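Local coordinates for protein DNA polymerase (Pyrobaculum calidifontis, PDB 5MDN) that probably catalyses the template-directed addition of deoxyribonucleotides to a growing DNA strand, as a family B polymerase that also carries an exonuclease domain, at residues 16-21 against 34-39; 10-15 against 86-91; 134-139 against 148-153; 112-117 against 358-363. One frame throughout, in Å; residues are numbered along the deposited sequence.

In the fold
From the N terminus, strand 5-12 opens contact 2, where residues 10-15 meet the loop 86-91 after 70 intervening residues. Within that span the chain turns through strands 17-24 and 30-35, whose hairpin is closed by contact 1, so contact 1 is nested in contact 2. Contact 4 opens at 112-117 and closes only at 358-363, bringing the start of helix 115-123 to the segment that holds Asp363 of a magnesium site; contact 3, the hairpin 131-141/144-155, falls wholly within this long span. None of the four cross. Contacts 1, 2 and 3 all reach one mixed sheet, contact 2 through strand 5-12 alone, and Tyr115 of contact 4 packs against contacts 1 and 2.

Contact 1: 16-21 against 34-39; sequences VPEVRV and VDRRFR
Two backbone hydrogen bonds between Val19 and Asp35 carry this contact. Val19 N donates to Asp35 O at 2.9 Å with an angle at the hydrogen of 162°, and Asp35 N returns a bond to Val19 O at 3.0 Å; both donors lie in the plane of the carbonyl they meet. Arg20 and Val34 follow as the non-hydrogen-bonded pair, with Val34 CA directing a CH...O contact at Val19 O. On the sheet face of Arg20 and Val34, the carboxylate of Glu18 is shared between two arginines. Its CG is anti to the backbone N (chi1 178°) and the extended chain runs alongside Arg36, so that OE1 reaches Arg36 NE at 3.0 Å in a salt bridge whose hydrogen bond is weak, the two charged planes standing 83° apart. OE2 pairs with Arg20 NH2 at 3.2 Å, while Arg36 NH1 has a second carboxylate in Glu148. An alanine in place of Glu18 would remove this bridging carboxylate and would probably loosen the setting of both arginine side chains. Val34 CG2 packs obliquely on the Glu18 chain, 3.4 Å from its CG. Farther out, Val16 CG2 touches Arg39 NH2 at 3.3 Å. At the end of the strand, Asp35 OD1 accepts from Arg37 N at 3.0 Å, which forms an Asx turn, and its OD2 is bonded to Tyr119 OH. The paired register and the short connection mark a beta hairpin, strands 17-24 and 30-35, within the N-terminal mixed sheet.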
loop_
_atom_site.group_PDB
_atom_site.type_symbol
_atom_site.label_atom_id
_atom_site.label_comp_id
_atom_site.label_asym_id
_atom_site.label_seq_id
_atom_site.Cartn_x
_atom_site.Cartn_y
_atom_site.Cartn_z
ATOM N N VAL A 16 31.582 -9.364 12.713
ATOM C CA VAL A 16 31.496 -9.728 11.307
ATOM C C VAL A 16 30.030 -9.931 10.949
ATOM O O VAL A 16 29.357 -10.771 11.556
ATOM C CB VAL A 16 32.318 -10.984 10.962
ATOM C CG1 VAL A 16 32.296 -11.980 12.103
ATOM C CG2 VAL A 16 31.800 -11.628 9.681
ATOM N N PRO A 17 29.481 -9.187 9.989
ATOM C CA PRO A 17 28.049 -9.291 9.692
ATOM C C PRO A 17 27.738 -10.538 8.881
ATOM O O PRO A 17 28.491 -10.931 7.988
ATOM C CB PRO A 17 27.763 -8.017 8.888
ATOM C CG PRO A 17 29.059 -7.712 8.219
ATOM C CD PRO A 17 30.154 -8.188 9.143
ATOM N N GLU A 18 26.610 -11.161 9.208
ATOM C CA GLU A 18 26.229 -12.451 8.651
ATOM C C GLU A 18 24.806 -12.362 8.114
ATOM O O GLU A 18 23.875 -12.071 8.871
ATOM C CB GLU A 18 26.353 -13.534 9.724
ATOM C CG GLU A 18 25.945 -14.906 9.288
ATOM C CD GLU A 18 26.109 -15.934 10.391
ATOM O OE1 GLU A 18 27.249 -16.117 10.870
ATOM O OE2 GLU A 18 25.100 -16.559 10.780
ATOM N N VAL A 19 24.637 -12.626 6.817
ATOM C CA VAL A 19 23.335 -12.533 6.160
ATOM C C VAL A 19 22.647 -13.891 6.201
ATOM O O VAL A 19 23.254 -14.917 5.868
ATOM C CB VAL A 19 23.485 -12.042 4.709
ATOM C CG1 VAL A 19 22.122 -11.888 4.056
ATOM C CG2 VAL A 19 24.256 -10.739 4.665
ATOM N N ARG A 20 21.378 -13.898 6.603
ATOM C CA ARG A 20 20.556 -15.100 6.619
ATOM C C ARG A 20 19.378 -14.937 5.669
ATOM O O ARG A 20 18.766 -13.865 5.601
ATOM C CB ARG A 20 20.044 -15.399 8.031
ATOM C CG ARG A 20 21.132 -15.482 9.085
ATOM C CD ARG A 20 20.689 -16.343 10.258
ATOM N NE ARG A 20 21.765 -16.554 11.220
ATOM C CZ ARG A 20 21.955 -15.808 12.303
ATOM N NH1 ARG A 20 21.137 -14.798 12.567
ATOM N NH2 ARG A 20 22.962 -16.070 13.124
ATOM N N VAL A 21 19.062 -16.003 4.934
ATOM C CA VAL A 21 17.926 -16.029 4.017
ATOM C C VAL A 21 17.132 -17.300 4.289
ATOM O O VAL A 21 17.672 -18.408 4.181
ATOM C CB VAL A 21 18.361 -15.970 2.541
ATOM C CG1 VAL A 21 17.170 -15.643 1.657
ATOM C CG2 VAL A 21 19.472 -14.948 2.341
ATOM N N VAL A 34 23.065 -19.050 4.639
ATOM C CA VAL A 34 23.870 -18.078 5.363
ATOM C C VAL A 34 25.102 -17.699 4.550
ATOM O O VAL A 34 25.652 -18.508 3.795
ATOM C CB VAL A 34 24.257 -18.626 6.758
ATOM C CG1 VAL A 34 25.479 -19.534 6.683
ATOM C CG2 VAL A 34 24.464 -17.498 7.726
ATOM N N ASP A 35 25.515 -16.439 4.689
ATOM C CA ASP A 35 26.720 -15.925 4.044
ATOM C C ASP A 35 27.430 -14.994 5.014
ATOM O O ASP A 35 26.854 -13.990 5.445
ATOM C CB ASP A 35 26.394 -15.187 2.743
ATOM C CG ASP A 35 27.603 -15.042 1.833
ATOM O OD1 ASP A 35 28.746 -15.098 2.336
ATOM O OD2 ASP A 35 27.409 -14.869 0.612
ATOM N N ARG A 36 28.675 -15.324 5.353
ATOM C CA ARG A 36 29.478 -14.503 6.247
ATOM C C ARG A 36 30.485 -13.624 5.516
ATOM O O ARG A 36 31.076 -12.736 6.140
ATOM C CB ARG A 36 30.215 -15.398 7.250
ATOM C CG ARG A 36 29.301 -16.358 7.990
ATOM C CD ARG A 36 30.048 -17.140 9.060
ATOM N NE ARG A 36 29.170 -18.084 9.748
ATOM C CZ ARG A 36 28.827 -19.276 9.268
ATOM N NH1 ARG A 36 29.285 -19.681 8.091
ATOM N NH2 ARG A 36 28.018 -20.063 9.965
ATOM N N ARG A 37 30.702 -13.851 4.221
ATOM C CA ARG A 37 31.777 -13.189 3.496
ATOM C C ARG A 37 31.391 -11.830 2.922
ATOM O O ARG A 37 32.286 -11.026 2.631
ATOM C CB ARG A 37 32.292 -14.117 2.390
ATOM C CG ARG A 37 33.051 -15.300 2.976
ATOM C CD ARG A 37 33.713 -16.195 1.944
ATOM N NE ARG A 37 34.481 -17.244 2.611
ATOM C CZ ARG A 37 33.995 -18.440 2.931
ATOM N NH1 ARG A 37 32.741 -18.750 2.634
ATOM N NH2 ARG A 37 34.764 -19.326 3.549
ATOM N N PHE A 38 30.102 -11.552 2.740
ATOM C CA PHE A 38 29.687 -10.251 2.234
ATOM C C PHE A 38 29.863 -9.179 3.306
ATOM O O PHE A 38 29.757 -9.447 4.505
ATOM C CB PHE A 38 28.231 -10.295 1.773
ATOM C CG PHE A 38 27.799 -9.077 1.009
ATOM C CD1 PHE A 38 28.211 -8.880 -0.300
ATOM C CD2 PHE A 38 26.983 -8.125 1.600
ATOM C CE1 PHE A 38 27.816 -7.758 -1.005
ATOM C CE2 PHE A 38 26.586 -7.003 0.901
ATOM C CZ PHE A 38 27.003 -6.818 -0.404
ATOM N N ARG A 39 30.122 -7.948 2.862
ATOM C CA ARG A 39 30.366 -6.827 3.763
ATOM C C ARG A 39 29.789 -5.554 3.162
ATOM O O ARG A 39 29.787 -5.395 1.935
ATOM C CB ARG A 39 31.865 -6.648 4.055
ATOM C CG ARG A 39 32.486 -7.855 4.737
ATOM C CD ARG A 39 33.725 -7.522 5.539
ATOM N NE ARG A 39 33.819 -8.372 6.724
ATOM C CZ ARG A 39 34.134 -9.665 6.699
ATOM N NH1 ARG A 39 34.388 -10.273 5.548
ATOM N NH2 ARG A 39 34.191 -10.354 7.830
#

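Contact 2: 10-15 against 86-91; sequences YSVVGG and AKVPED
The turn leaving edge strand 5-12 meets the loop between strand 77-86 and helix 92-100 here, a surface contact joining the five-stranded mixed sheet to the antiparallel sheet that contains 77-86. The nearest pair of CA atoms, Gly15 CA and Val88 CA, is 6.7 Å apart, so side chains do most of the bridging. Tyr10 CG sits in the crowded position between backbone N and carbonyl carbon (chi1 83°), and the ring reaches tip to tip toward Pro89, with CE2 3.8 Å from Pro89 CG. Tyr115 packs edge-to-face with the same ring. An alanine at Tyr10 would remove the ring and would probably cost Pro89 much of its packing across this contact. Val12 forks between two partners: CG1 meets Val88 CG1 at 3.7 Å, the two side chains crossing at about a right angle, while CG2 faces Glu90 OE2 at 3.3 Å. The bend of Glu90 at chi2 (82°) brings its carboxylate back toward Val12. Gly15 O lies 3.6 Å from Val88 CG1. Across the pair the evidence is of apolar and van der Waals contacts, without hydrogen bonds or salt bridges, so the fit of the surfaces rather than directional bonding probably determines how the turn and loop sit.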
loop_
_atom_site.group_PDB
_atom_site.type_symbol
_atom_site.label_atom_id
_atom_site.label_comp_id
_atom_site.label_asym_id
_atom_site.label_seq_id
_atom_site.Cartn_x
_atom_site.Cartn_y
_atom_site.Cartn_z
ATOM N N TYR A 10 19.834 -10.319 9.177
ATOM C CA TYR A 10 21.273 -10.371 9.389
ATOM C C TYR A 10 21.578 -10.106 10.856
ATOM O O TYR A 10 20.860 -9.363 11.531
ATOM C CB TYR A 10 22.023 -9.370 8.498
ATOM C CG TYR A 10 22.080 -7.951 9.028
ATOM C CD1 TYR A 10 21.054 -7.049 8.777
ATOM C CD2 TYR A 10 23.176 -7.508 9.762
ATOM C CE1 TYR A 10 21.111 -5.751 9.256
ATOM C CE2 TYR A 10 23.240 -6.216 10.246
ATOM C CZ TYR A 10 22.206 -5.341 9.988
ATOM O OH TYR A 10 22.266 -4.052 10.465
ATOM N N SER A 11 22.652 -10.727 11.333
ATOM C CA SER A 11 23.210 -10.480 12.653
ATOM C C SER A 11 24.658 -10.027 12.512
ATOM O O SER A 11 25.231 -10.024 11.419
ATOM C CB SER A 11 23.118 -11.734 13.534
ATOM O OG SER A 11 23.876 -12.798 12.986
ATOM N N VAL A 12 25.253 -9.641 13.634
ATOM C CA VAL A 12 26.665 -9.264 13.693
ATOM C C VAL A 12 27.324 -10.210 14.691
ATOM O O VAL A 12 27.439 -9.911 15.884
ATOM C CB VAL A 12 26.865 -7.799 14.088
ATOM C CG1 VAL A 12 28.333 -7.418 13.980
ATOM C CG2 VAL A 12 26.008 -6.894 13.213
ATOM N N VAL A 13 27.767 -11.368 14.205
ATOM C CA VAL A 13 28.355 -12.393 15.061
ATOM C C VAL A 13 29.795 -12.010 15.400
ATOM O O VAL A 13 30.742 -12.392 14.705
ATOM C CB VAL A 13 28.252 -13.784 14.397
ATOM C CG1 VAL A 13 28.720 -13.745 12.938
ATOM C CG2 VAL A 13 29.000 -14.841 15.201
ATOM N N GLY A 14 29.967 -11.250 16.477
ATOM C CA GLY A 14 31.283 -10.831 16.917
ATOM C C GLY A 14 32.082 -10.042 15.897
ATOM O O GLY A 14 33.165 -10.467 15.483
ATOM N N GLY A 15 31.559 -8.890 15.485
ATOM C CA GLY A 15 32.283 -7.984 14.617
ATOM C C GLY A 15 32.334 -8.352 13.151
ATOM O O GLY A 15 33.068 -7.702 12.396
ATOM N N ALA A 86 33.079 -0.974 4.785
ATOM C CA ALA A 86 33.047 -1.014 6.237
ATOM C C ALA A 86 33.099 -2.454 6.740
ATOM O O ALA A 86 32.860 -3.410 5.997
ATOM C CB ALA A 86 31.790 -0.326 6.767
ATOM N N LYS A 87 33.423 -2.600 8.026
ATOM C CA LYS A 87 33.439 -3.930 8.626
ATOM C C LYS A 87 32.038 -4.376 9.027
ATOM O O LYS A 87 31.682 -5.543 8.832
ATOM C CB LYS A 87 34.379 -3.965 9.833
ATOM C CG LYS A 87 35.854 -4.111 9.471
ATOM C CD LYS A 87 36.687 -4.512 10.681
ATOM C CE LYS A 87 36.507 -5.985 11.030
ATOM N NZ LYS A 87 37.577 -6.838 10.435
ATOM N N VAL A 88 31.228 -3.471 9.572
ATOM C CA VAL A 88 29.855 -3.796 9.956
ATOM C C VAL A 88 28.926 -2.690 9.465
ATOM O O VAL A 88 29.363 -1.542 9.300
ATOM C CB VAL A 88 29.730 -3.997 11.476
ATOM C CG1 VAL A 88 30.472 -5.254 11.914
ATOM C CG2 VAL A 88 30.244 -2.781 12.224
ATOM N N PRO A 89 27.647 -2.988 9.207
ATOM C CA PRO A 89 26.743 -1.955 8.664
ATOM C C PRO A 89 26.557 -0.746 9.565
ATOM O O PRO A 89 26.291 0.353 9.062
ATOM C CB PRO A 89 25.422 -2.713 8.473
ATOM C CG PRO A 89 25.809 -4.145 8.358
ATOM C CD PRO A 89 27.014 -4.319 9.236
ATOM N N GLU A 90 26.653 -0.919 10.885
ATOM C CA GLU A 90 26.388 0.185 11.804
ATOM C C GLU A 90 27.341 1.358 11.588
ATOM O O GLU A 90 26.954 2.514 11.792
ATOM C CB GLU A 90 26.447 -0.316 13.248
ATOM C CG GLU A 90 25.352 -1.331 13.595
ATOM C CD GLU A 90 25.682 -2.754 13.162
ATOM O OE1 GLU A 90 26.277 -2.929 12.078
ATOM O OE2 GLU A 90 25.329 -3.698 13.902
ATOM N N ASP A 91 28.584 1.089 11.187
ATOM C CA ASP A 91 29.588 2.138 11.043
ATOM C C ASP A 91 29.464 2.929 9.743
ATOM O O ASP A 91 30.253 3.857 9.532
ATOM C CB ASP A 91 30.996 1.540 11.128
ATOM C CG ASP A 91 31.228 0.765 12.407
ATOM O OD1 ASP A 91 30.598 1.098 13.433
ATOM O OD2 ASP A 91 32.057 -0.169 12.390
#

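Contact 3: 134-139 against 148-153; sequences EAREAG and EVVEWA
Arg136 and Glu148 lie side by side and point the same way from one sheet face, with CG of each anti to its own carbonyl carbon. The arginine is bent at chi3 (58°), which turns its guanidinium along the strand so that NH1 meets Glu148 OE1 at 2.5 Å in a salt bridge. The carboxylate comes at the guanidinium edge, although the two planes are 55° apart. Glu148 OE2 is taken by Arg36, just past the end of strand 30-35, so the carboxylate is shared by two arginines. Arg136 CG also rests on Val150 CG2 at 3.9 Å, the side chains crossing obliquely. These residues belong to the beta hairpin of strands 131-141 and 144-155, whose short segments run antiparallel at 164°, and a classic beta bulge interrupts it: Val150 and Glu151 both face Glu134. Glu134 O accordingly receives Val150 N at 2.7 Å and, weakly, Glu151 N at 3.3 Å, whereas Glu134 N donates to Glu151 O at 3.2 Å, nearly along the C=O axis. Past the bulge, Glu148 N bonds to Arg136 O at 2.8 Å. On the opposite face, Ala135 CB lies over the partner strand's backbone, 3.4 Å from Glu148 O and near Val149 CA.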
loop_
_atom_site.group_PDB
_atom_site.type_symbol
_atom_site.label_atom_id
_atom_site.label_comp_id
_atom_site.label_asym_id
_atom_site.label_seq_id
_atom_site.Cartn_x
_atom_site.Cartn_y
_atom_site.Cartn_z
ATOM N N GLU A 134 24.727 -22.999 -5.054
ATOM C CA GLU A 134 25.671 -23.987 -4.555
ATOM C C GLU A 134 25.917 -23.663 -3.089
ATOM O O GLU A 134 26.433 -22.587 -2.766
ATOM C CB GLU A 134 26.972 -23.955 -5.356
ATOM C CG GLU A 134 27.898 -25.131 -5.096
ATOM C CD GLU A 134 29.267 -24.940 -5.720
ATOM O OE1 GLU A 134 29.360 -24.223 -6.740
ATOM O OE2 GLU A 134 30.249 -25.506 -5.195
ATOM N N ALA A 135 25.548 -24.583 -2.202
ATOM C CA ALA A 135 25.582 -24.291 -0.775
ATOM C C ALA A 135 25.907 -25.549 0.013
ATOM O O ALA A 135 25.229 -26.570 -0.126
ATOM C CB ALA A 135 24.247 -23.702 -0.307
ATOM N N ARG A 136 26.949 -25.457 0.836
ATOM C CA ARG A 136 27.352 -26.562 1.694
ATOM C C ARG A 136 26.401 -26.719 2.869
ATOM O O ARG A 136 25.989 -25.738 3.489
ATOM C CB ARG A 136 28.763 -26.303 2.223
ATOM C CG ARG A 136 29.824 -26.180 1.151
ATOM C CD ARG A 136 31.181 -25.810 1.736
ATOM N NE ARG A 136 31.680 -26.761 2.726
ATOM C CZ ARG A 136 31.692 -26.519 4.034
ATOM N NH1 ARG A 136 31.232 -25.363 4.490
ATOM N NH2 ARG A 136 32.165 -27.421 4.885
ATOM N N GLU A 137 26.049 -27.959 3.183
ATOM C CA GLU A 137 25.141 -28.192 4.299
ATOM C C GLU A 137 25.982 -28.250 5.576
ATOM O O GLU A 137 26.844 -29.127 5.723
ATOM C CB GLU A 137 24.294 -29.448 4.067
ATOM C CG GLU A 137 25.002 -30.788 4.099
ATOM C CD GLU A 137 24.064 -31.946 3.792
ATOM O OE1 GLU A 137 23.397 -31.925 2.733
ATOM O OE2 GLU A 137 23.989 -32.875 4.621
ATOM N N ALA A 138 25.773 -27.295 6.483
ATOM C CA ALA A 138 26.619 -27.154 7.672
ATOM C C ALA A 138 25.756 -27.144 8.935
ATOM O O ALA A 138 25.640 -26.134 9.630
ATOM C CB ALA A 138 27.488 -25.900 7.581
ATOM N N GLY A 139 25.148 -28.290 9.226
ATOM C CA GLY A 139 24.389 -28.460 10.451
ATOM C C GLY A 139 23.151 -27.585 10.516
ATOM O O GLY A 139 22.808 -26.852 9.593
ATOM N N GLU A 148 25.719 -23.073 4.287
ATOM C CA GLU A 148 26.669 -22.033 3.916
ATOM C C GLU A 148 26.632 -21.867 2.404
ATOM O O GLU A 148 26.906 -22.819 1.668
ATOM C CB GLU A 148 28.088 -22.383 4.359
ATOM C CG GLU A 148 28.435 -22.040 5.793
ATOM C CD GLU A 148 29.903 -22.293 6.098
ATOM O OE1 GLU A 148 30.529 -23.103 5.380
ATOM O OE2 GLU A 148 30.432 -21.672 7.044
ATOM N N VAL A 149 26.313 -20.664 1.944
ATOM C CA VAL A 149 26.226 -20.415 0.510
ATOM C C VAL A 149 27.637 -20.298 -0.051
ATOM O O VAL A 149 28.508 -19.648 0.541
ATOM C CB VAL A 149 25.380 -19.163 0.210
ATOM C CG1 VAL A 149 24.053 -19.234 0.944
ATOM C CG2 VAL A 149 26.115 -17.887 0.560
ATOM N N VAL A 150 27.886 -20.985 -1.158
ATOM C CA VAL A 150 29.145 -20.825 -1.876
ATOM C C VAL A 150 29.023 -19.767 -2.963
ATOM O O VAL A 150 29.830 -18.836 -3.032
ATOM C CB VAL A 150 29.604 -22.180 -2.452
ATOM C CG1 VAL A 150 30.971 -22.044 -3.102
ATOM C CG2 VAL A 150 29.626 -23.238 -1.360
ATOM N N GLU A 151 28.016 -19.889 -3.825
ATOM C CA GLU A 151 27.814 -18.920 -4.890
ATOM C C GLU A 151 26.360 -18.970 -5.335
ATOM O O GLU A 151 25.788 -20.054 -5.487
ATOM C CB GLU A 151 28.752 -19.192 -6.072
ATOM C CG GLU A 151 28.716 -18.125 -7.146
ATOM C CD GLU A 151 29.653 -18.426 -8.295
ATOM O OE1 GLU A 151 29.888 -19.620 -8.573
ATOM O OE2 GLU A 151 30.164 -17.469 -8.912
ATOM N N TRP A 152 25.771 -17.795 -5.541
ATOM C CA TRP A 152 24.437 -17.688 -6.114
ATOM C C TRP A 152 24.517 -17.702 -7.635
ATOM O O TRP A 152 25.302 -16.957 -8.233
ATOM C CB TRP A 152 23.744 -16.410 -5.641
ATOM C CG TRP A 152 23.403 -16.397 -4.187
ATOM C CD1 TRP A 152 24.220 -16.041 -3.155
ATOM C CD2 TRP A 152 22.140 -16.736 -3.601
ATOM N NE1 TRP A 152 23.549 -16.147 -1.961
ATOM C CE2 TRP A 152 22.270 -16.571 -2.207
ATOM C CE3 TRP A 152 20.914 -17.163 -4.119
ATOM C CZ2 TRP A 152 21.220 -16.822 -1.324
ATOM C CZ3 TRP A 152 19.873 -17.415 -3.241
ATOM C CH2 TRP A 152 20.033 -17.242 -1.860
ATOM N N ALA A 153 23.704 -18.549 -8.258
ATOM C CA ALA A 153 23.504 -18.481 -9.698
ATOM C C ALA A 153 22.339 -17.551 -10.009
ATOM O O ALA A 153 22.134 -16.551 -9.314
ATOM C CB ALA A 153 23.258 -19.874 -10.280
#

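Contact 4: 112-117 against 358-363; sequences DIRYYM and SGLPLD
Apolar packing accounts for nearly all of this buried contact, and Met117 supplies most of it. Its CG is anti to the carbonyl carbon, and successive bends at chi2 (-61°) and chi3 (-59°) curl the thioether toward 358-363. The methyl CE meets Leu360 CD2 at 3.7 Å, the two side chains crossing at about a right angle, and SD approaches Pro361 CD tip to tip at 3.9 Å. A looser touch brings the edge of the Tyr116 ring, at CE2, to 4.3 Å from Pro361 CG. Contacts with polar groups are few: Met117 CE lies 3.8 Å from Gly359 O, and Leu360 CD2 stands at the edge of the Arg114 guanidinium, 4.3 Å from NH1. Arg114 NH2 bonds instead to Tyr265 OH. Backbone geometry also counts, since at phi 100° a side chain on Gly359 would be jammed against the preceding carbonyl. Metal coordination lies next door: Asp363, two residues after Pro361, binds a magnesium ion together with Asp7 of strand 5-12. The first turn of helix 115-123, with Arg114 at its N-cap position, thus packs against the segment leading into helix 362-365, while Trp376 of helix 370-384 touches Arg114, Met117 and Leu360, and Tyr116 lies on Ala8 of strand 5-12.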
loop_
_atom_site.group_PDB
_atom_site.type_symbol
_atom_site.label_atom_id
_atom_site.label_comp_id
_atom_site.label_asym_id
_atom_site.label_seq_id
_atom_site.Cartn_x
_atom_site.Cartn_y
_atom_site.Cartn_z
ATOM N N ASP A 112 23.134 4.663 2.045
ATOM C CA ASP A 112 21.932 4.470 2.848
ATOM C C ASP A 112 21.111 3.266 2.390
ATOM O O ASP A 112 19.890 3.243 2.562
ATOM C CB ASP A 112 21.072 5.730 2.826
ATOM C CG ASP A 112 20.604 6.091 1.431
ATOM O OD1 ASP A 112 21.353 5.830 0.466
ATOM O OD2 ASP A 112 19.485 6.630 1.301
ATOM N N ILE A 113 21.756 2.260 1.808
ATOM C CA ILE A 113 21.056 1.064 1.350
ATOM C C ILE A 113 21.129 0.031 2.468
ATOM O O ILE A 113 22.222 -0.349 2.901
ATOM C CB ILE A 113 21.661 0.516 0.045
ATOM C CG1 ILE A 113 21.152 1.280 -1.191
ATOM C CG2 ILE A 113 21.357 -0.970 -0.110
ATOM C CD1 ILE A 113 21.489 2.754 -1.231
ATOM N N ARG A 114 19.967 -0.407 2.954
ATOM C CA ARG A 114 19.938 -1.335 4.077
ATOM C C ARG A 114 20.621 -2.647 3.699
ATOM O O ARG A 114 20.539 -3.110 2.558
ATOM C CB ARG A 114 18.502 -1.565 4.560
ATOM C CG ARG A 114 17.610 -2.365 3.649
ATOM C CD ARG A 114 16.202 -2.430 4.233
ATOM N NE ARG A 114 15.503 -1.152 4.115
ATOM C CZ ARG A 114 14.417 -0.961 3.373
ATOM N NH1 ARG A 114 13.897 -1.971 2.689
ATOM N NH2 ARG A 114 13.851 0.237 3.314
ATOM N N TYR A 115 21.313 -3.228 4.678
ATOM C CA TYR A 115 22.350 -4.220 4.405
ATOM C C TYR A 115 21.800 -5.455 3.696
ATOM O O TYR A 115 22.359 -5.897 2.686
ATOM C CB TYR A 115 23.045 -4.595 5.715
ATOM C CG TYR A 115 24.140 -5.625 5.578
ATOM C CD1 TYR A 115 25.282 -5.356 4.834
ATOM C CD2 TYR A 115 24.058 -6.848 6.230
ATOM C CE1 TYR A 115 26.295 -6.287 4.715
ATOM C CE2 TYR A 115 25.070 -7.782 6.122
ATOM C CZ TYR A 115 26.184 -7.498 5.362
ATOM O OH TYR A 115 27.190 -8.431 5.253
ATOM N N TYR A 116 20.714 -6.043 4.210
ATOM C CA TYR A 116 20.234 -7.284 3.605
ATOM C C TYR A 116 19.592 -7.063 2.238
ATOM O O TYR A 116 19.484 -8.018 1.460
ATOM C CB TYR A 116 19.270 -8.013 4.548
ATOM C CG TYR A 116 17.922 -7.364 4.770
ATOM C CD1 TYR A 116 17.796 -6.215 5.540
ATOM C CD2 TYR A 116 16.767 -7.927 4.239
ATOM C CE1 TYR A 116 16.561 -5.632 5.754
ATOM C CE2 TYR A 116 15.529 -7.352 4.449
ATOM C CZ TYR A 116 15.431 -6.204 5.207
ATOM O OH TYR A 116 14.201 -5.625 5.419
ATOM N N MET A 117 19.167 -5.837 1.922
ATOM C CA MET A 117 18.779 -5.528 0.548
ATOM C C MET A 117 20.003 -5.358 -0.345
ATOM O O MET A 117 19.978 -5.744 -1.519
ATOM C CB MET A 117 17.910 -4.273 0.507
ATOM C CG MET A 117 16.509 -4.457 1.063
ATOM S SD MET A 117 15.554 -5.690 0.164
ATOM C CE MET A 117 15.568 -4.994 -1.486
ATOM N N SER A 358 10.242 -6.133 -8.786
ATOM C CA SER A 358 10.628 -5.065 -7.863
ATOM C C SER A 358 11.700 -5.532 -6.880
ATOM O O SER A 358 12.707 -4.844 -6.684
ATOM C CB SER A 358 9.404 -4.521 -7.116
ATOM O OG SER A 358 9.155 -5.266 -5.938
ATOM N N GLY A 359 11.496 -6.688 -6.254
ATOM C CA GLY A 359 12.527 -7.344 -5.479
ATOM C C GLY A 359 12.465 -7.168 -3.978
ATOM O O GLY A 359 13.415 -7.563 -3.292
ATOM N N LEU A 360 11.383 -6.600 -3.442
ATOM C CA LEU A 360 11.259 -6.505 -1.995
ATOM C C LEU A 360 10.697 -7.801 -1.410
ATOM O O LEU A 360 9.928 -8.508 -2.068
ATOM C CB LEU A 360 10.359 -5.334 -1.609
ATOM C CG LEU A 360 10.925 -3.926 -1.806
ATOM C CD1 LEU A 360 9.844 -2.880 -1.572
ATOM C CD2 LEU A 360 12.110 -3.689 -0.884
ATOM N N PRO A 361 11.073 -8.138 -0.176
ATOM C CA PRO A 361 10.506 -9.330 0.465
ATOM C C PRO A 361 9.006 -9.189 0.694
ATOM O O PRO A 361 8.438 -8.093 0.651
ATOM C CB PRO A 361 11.269 -9.423 1.795
ATOM C CG PRO A 361 12.493 -8.585 1.601
ATOM C CD PRO A 361 12.103 -7.497 0.656
ATOM N N LEU A 362 8.362 -10.335 0.925
ATOM C CA LEU A 362 6.905 -10.381 0.970
ATOM C C LEU A 362 6.343 -9.538 2.108
ATOM O O LEU A 362 5.253 -8.969 1.977
ATOM C CB LEU A 362 6.440 -11.835 1.093
ATOM C CG LEU A 362 4.978 -12.168 0.799
ATOM C CD1 LEU A 362 4.495 -11.420 -0.432
ATOM C CD2 LEU A 362 4.823 -13.669 0.600
ATOM N N ASP A 363 7.060 -9.456 3.232
ATOM C CA ASP A 363 6.601 -8.662 4.363
ATOM C C ASP A 363 6.759 -7.159 4.153
ATOM O O ASP A 363 6.246 -6.384 4.968
ATOM C CB ASP A 363 7.334 -9.095 5.638
ATOM C CG ASP A 363 8.845 -9.101 5.481
ATOM O OD1 ASP A 363 9.415 -8.087 5.032
ATOM O OD2 ASP A 363 9.468 -10.134 5.806
#